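Local structure of 3-oxo-tetronate kinase (Cupriavidus necator, 5DMH) at residues F143-I157 and V226-L239. The protein catalyses the ATP-dependent phosphorylation of 3-oxo-tetronate to 3-oxo-tetronate 4-phosphate, a four-carbon acid sugar kinase reaction that releases ADP. Numbering follows the deposited sequence.
Sequences FTIACPAFPENGRTI and VRMAIADAVSDADL
Phe-143 holds CG trans to its main-chain nitrogen (chi1 -180°), which lays the ring alongside Val-226 and sets CZ 3.8 Å from Ala-229 CB; Leu-239, with CG trans to its carbonyl carbon (chi1 -74°), turns its isobutyl group toward the end of strand 144-147 and the loop that follows. Between these two points, strands 144-147 and 228-231 run as parallel neighbours in the sugar-binding N-terminal domain. Thr-144 and Ala-146 each donate and accept, their N-H groups reaching Arg-227 O and Ala-229 O and their carbonyls taking Ala-229 N and Ala-231 N; the shortest of these bonds, Ala-146 N to Ala-229 O, is 2.8 Å. Thr-144, Ala-146, Met-228 (selenomethionine) and Ile-230 share one face of the sheet, where Thr-144 CG2 lies beside the selenium and Ile-230 CD1 touches Ala-146 CB. Helices 128-139 and 187-193 pack against this face, while Thr-144 OG1 bonds to Leu-251 O on the next strand.

After strand 144-147 the chain turns back through a G1 beta bulge, Gly-154 and Arg-155 both opposite Phe-150, into strand 155-158, where Ile-157 forms an antiparallel hydrogen-bonded pair with Ala-233, its N-H meeting Ala-233 O almost straight (173°). The side chains of Ile-157 and Asp-232 pass at an angle, Ile-157 CG2 3.3 Å from Asp-232 OD1; backbone nitrogens of Tyr-204, Arg-159 and Gly-160 hold this carboxylate. Ser-235 N-caps helix 236-245 by accepting from Asp-238 N. In the helix's first turn, Leu-239 CD2 rests on Cys-147 SG, and CD1 presses tightly on Pro-151 CD at 3.5 Å. Asp-236 OD1 lies 3.4 Å from Pro-151 CG and takes a hydrogen bond from a water, 2.6 Å away, that accepts from Glu-152 N.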
# COMPACT_ATOMS: atom_id res chain seq x y z
N PHE A 143 20.05 8.12 -9.87
CA PHE A 143 19.77 8.36 -8.45
C PHE A 143 18.30 8.47 -8.09
O PHE A 143 17.53 9.11 -8.79
CB PHE A 143 20.43 9.67 -8.02
CG PHE A 143 20.22 10.02 -6.58
CD1 PHE A 143 21.08 9.55 -5.62
CD2 PHE A 143 19.15 10.82 -6.18
CE1 PHE A 143 20.90 9.88 -4.29
CE2 PHE A 143 18.97 11.16 -4.86
CZ PHE A 143 19.85 10.68 -3.91
N THR A 144 17.93 7.89 -6.96
CA THR A 144 16.63 8.20 -6.37
C THR A 144 16.75 8.18 -4.87
O THR A 144 17.78 7.76 -4.34
CB THR A 144 15.52 7.25 -6.82
OG1 THR A 144 14.27 7.80 -6.41
CG2 THR A 144 15.70 5.88 -6.23
N ILE A 145 15.72 8.66 -4.19
CA ILE A 145 15.63 8.53 -2.75
C ILE A 145 14.68 7.39 -2.41
O ILE A 145 13.84 6.97 -3.23
CB ILE A 145 15.12 9.80 -2.04
CG1 ILE A 145 13.75 10.21 -2.55
CG2 ILE A 145 16.16 10.94 -2.19
CD1 ILE A 145 13.09 11.23 -1.69
N ALA A 146 14.82 6.91 -1.18
CA ALA A 146 13.98 5.88 -0.62
C ALA A 146 13.53 6.39 0.76
O ALA A 146 14.32 6.46 1.70
CB ALA A 146 14.78 4.59 -0.48
N CYS A 147 12.27 6.79 0.85
CA CYS A 147 11.77 7.41 2.07
C CYS A 147 10.41 6.89 2.45
O CYS A 147 9.38 7.43 2.02
CB CYS A 147 11.64 8.93 1.88
SG CYS A 147 11.29 9.79 3.45
N PRO A 148 10.39 5.85 3.29
CA PRO A 148 9.11 5.34 3.79
C PRO A 148 8.47 6.14 4.93
O PRO A 148 7.47 5.68 5.47
CB PRO A 148 9.46 3.94 4.27
CG PRO A 148 10.94 4.05 4.69
CD PRO A 148 11.53 4.99 3.67
N ALA A 149 9.02 7.30 5.31
CA ALA A 149 8.47 8.03 6.46
C ALA A 149 7.00 8.45 6.27
O ALA A 149 6.56 8.78 5.14
CB ALA A 149 9.33 9.24 6.75
N PHE A 150 6.27 8.47 7.38
CA PHE A 150 4.84 8.73 7.35
C PHE A 150 4.43 9.19 8.76
O PHE A 150 3.83 8.43 9.52
CB PHE A 150 4.12 7.41 6.96
CG PHE A 150 2.66 7.57 6.56
CD1 PHE A 150 1.97 8.76 6.73
CD2 PHE A 150 1.99 6.49 6.01
CE1 PHE A 150 0.66 8.87 6.36
CE2 PHE A 150 0.67 6.59 5.63
CZ PHE A 150 -0.00 7.79 5.80
N PRO A 151 4.80 10.43 9.13
CA PRO A 151 4.56 10.90 10.50
C PRO A 151 3.12 10.76 10.98
O PRO A 151 2.89 10.46 12.15
CB PRO A 151 4.97 12.38 10.43
CG PRO A 151 6.12 12.36 9.45
CD PRO A 151 5.65 11.36 8.37
N GLU A 152 2.16 11.00 10.09
CA GLU A 152 0.76 10.92 10.43
C GLU A 152 0.39 9.52 10.95
O GLU A 152 -0.60 9.35 11.68
CB GLU A 152 -0.09 11.24 9.19
CG GLU A 152 -1.58 11.50 9.44
CD GLU A 152 -2.46 11.46 8.17
OE1 GLU A 152 -1.94 11.22 7.03
OE2 GLU A 152 -3.70 11.60 8.31
N ASN A 153 1.17 8.52 10.53
CA ASN A 153 0.98 7.14 10.96
C ASN A 153 2.15 6.69 11.81
O ASN A 153 2.39 5.48 11.99
CB ASN A 153 0.77 6.19 9.77
CG ASN A 153 -0.69 5.78 9.58
OD1 ASN A 153 -1.44 5.60 10.54
ND2 ASN A 153 -1.11 5.66 8.31
N GLY A 154 2.89 7.66 12.37
CA GLY A 154 3.95 7.36 13.30
C GLY A 154 5.28 6.81 12.78
O GLY A 154 6.03 6.25 13.57
N ARG A 155 5.57 6.95 11.49
CA ARG A 155 6.84 6.49 10.94
C ARG A 155 7.77 7.67 10.71
O ARG A 155 7.43 8.60 9.97
CB ARG A 155 6.68 5.75 9.60
CG ARG A 155 5.99 4.38 9.68
CD ARG A 155 4.47 4.45 9.51
NE ARG A 155 3.93 3.10 9.44
CZ ARG A 155 3.50 2.38 10.49
NH1 ARG A 155 3.06 1.15 10.30
NH2 ARG A 155 3.47 2.88 11.72
N THR A 156 8.92 7.65 11.40
CA THR A 156 10.00 8.60 11.14
C THR A 156 11.35 7.90 10.91
O THR A 156 11.54 6.74 11.29
CB THR A 156 10.14 9.67 12.27
OG1 THR A 156 10.40 9.04 13.53
CG2 THR A 156 8.89 10.51 12.37
N ILE A 157 12.27 8.62 10.26
CA ILE A 157 13.58 8.11 9.88
C ILE A 157 14.69 9.10 10.30
O ILE A 157 14.62 10.27 9.98
CB ILE A 157 13.72 7.87 8.35
CG1 ILE A 157 12.61 6.96 7.83
CG2 ILE A 157 15.05 7.21 8.05
CD1 ILE A 157 12.52 6.94 6.34
N VAL A 226 26.58 7.40 -5.05
CA VAL A 226 25.38 6.85 -4.44
C VAL A 226 24.29 6.76 -5.51
O VAL A 226 23.96 7.74 -6.14
CB VAL A 226 24.90 7.71 -3.27
CG1 VAL A 226 23.57 7.24 -2.75
CG2 VAL A 226 25.97 7.76 -2.16
N ARG A 227 23.73 5.58 -5.70
CA ARG A 227 22.65 5.45 -6.67
C ARG A 227 21.25 5.46 -6.06
O ARG A 227 20.28 5.76 -6.73
CB ARG A 227 22.92 4.25 -7.56
CG ARG A 227 24.23 4.52 -8.33
CD ARG A 227 24.48 3.56 -9.46
NE ARG A 227 23.32 3.45 -10.34
CZ ARG A 227 23.26 3.95 -11.57
NH1 ARG A 227 24.27 4.63 -12.10
NH2 ARG A 227 22.15 3.77 -12.28
N MSE A 228 21.17 5.16 -4.77
CA MSE A 228 19.92 5.29 -4.04
C MSE A 228 20.24 5.68 -2.59
O MSE A 228 21.09 5.08 -1.95
CB MSE A 228 19.14 3.96 -4.07
CG MSE A 228 17.86 3.98 -3.31
SE MSE A 228 16.62 2.65 -4.14
CE MSE A 228 17.85 1.34 -4.66
N ALA A 229 19.55 6.70 -2.10
CA ALA A 229 19.77 7.16 -0.73
C ALA A 229 18.51 7.03 0.10
O ALA A 229 17.44 7.53 -0.30
CB ALA A 229 20.21 8.62 -0.72
N ILE A 230 18.64 6.38 1.24
CA ILE A 230 17.62 6.46 2.28
C ILE A 230 17.52 7.93 2.64
O ILE A 230 18.53 8.57 2.82
CB ILE A 230 18.03 5.65 3.51
CG1 ILE A 230 18.15 4.15 3.19
CG2 ILE A 230 17.03 5.87 4.65
CD1 ILE A 230 16.89 3.51 2.67
N ALA A 231 16.31 8.50 2.70
CA ALA A 231 16.16 9.90 3.12
C ALA A 231 15.53 9.99 4.50
O ALA A 231 14.42 9.49 4.72
CB ALA A 231 15.33 10.68 2.13
N ASP A 232 16.24 10.65 5.42
CA ASP A 232 15.70 10.94 6.74
C ASP A 232 14.50 11.90 6.65
O ASP A 232 14.42 12.79 5.80
CB ASP A 232 16.78 11.55 7.68
CG ASP A 232 17.80 10.55 8.21
OD1 ASP A 232 17.62 9.31 8.04
OD2 ASP A 232 18.81 11.03 8.80
N ALA A 233 13.57 11.75 7.58
CA ALA A 233 12.45 12.66 7.68
C ALA A 233 11.86 12.49 9.06
O ALA A 233 11.42 11.39 9.42
CB ALA A 233 11.40 12.38 6.63
N VAL A 234 11.93 13.56 9.85
CA VAL A 234 11.46 13.53 11.25
C VAL A 234 10.14 14.25 11.45
O VAL A 234 9.63 14.32 12.57
CB VAL A 234 12.52 14.09 12.21
CG1 VAL A 234 13.86 13.46 11.95
CG2 VAL A 234 12.63 15.62 12.10
N SER A 235 9.57 14.75 10.35
CA SER A 235 8.34 15.54 10.38
C SER A 235 7.77 15.65 9.00
O SER A 235 8.45 15.35 8.00
CB SER A 235 8.68 16.93 10.88
OG SER A 235 9.54 17.52 9.95
N ASP A 236 6.50 16.08 8.92
CA ASP A 236 5.88 16.37 7.63
C ASP A 236 6.65 17.50 6.93
O ASP A 236 6.78 17.50 5.71
CB ASP A 236 4.41 16.74 7.77
CG ASP A 236 3.50 15.54 8.00
OD1 ASP A 236 3.93 14.38 7.86
OD2 ASP A 236 2.33 15.78 8.35
N ALA A 237 7.17 18.44 7.71
CA ALA A 237 7.97 19.50 7.11
C ALA A 237 9.15 18.92 6.31
O ALA A 237 9.46 19.40 5.22
CB ALA A 237 8.45 20.50 8.15
N ASP A 238 9.82 17.90 6.85
CA ASP A 238 10.92 17.27 6.14
C ASP A 238 10.41 16.63 4.86
O ASP A 238 11.08 16.70 3.84
CB ASP A 238 11.64 16.22 7.00
CG ASP A 238 12.57 16.82 8.02
OD1 ASP A 238 12.81 18.07 8.02
OD2 ASP A 238 13.10 16.03 8.83
N LEU A 239 9.21 16.04 4.89
CA LEU A 239 8.67 15.40 3.69
C LEU A 239 8.41 16.43 2.58
O LEU A 239 8.68 16.16 1.39
CB LEU A 239 7.41 14.61 4.05
CG LEU A 239 7.65 13.29 4.82
CD1 LEU A 239 6.33 12.72 5.26
CD2 LEU A 239 8.43 12.29 3.98
O HOH W 1 2.56 12.18 7.36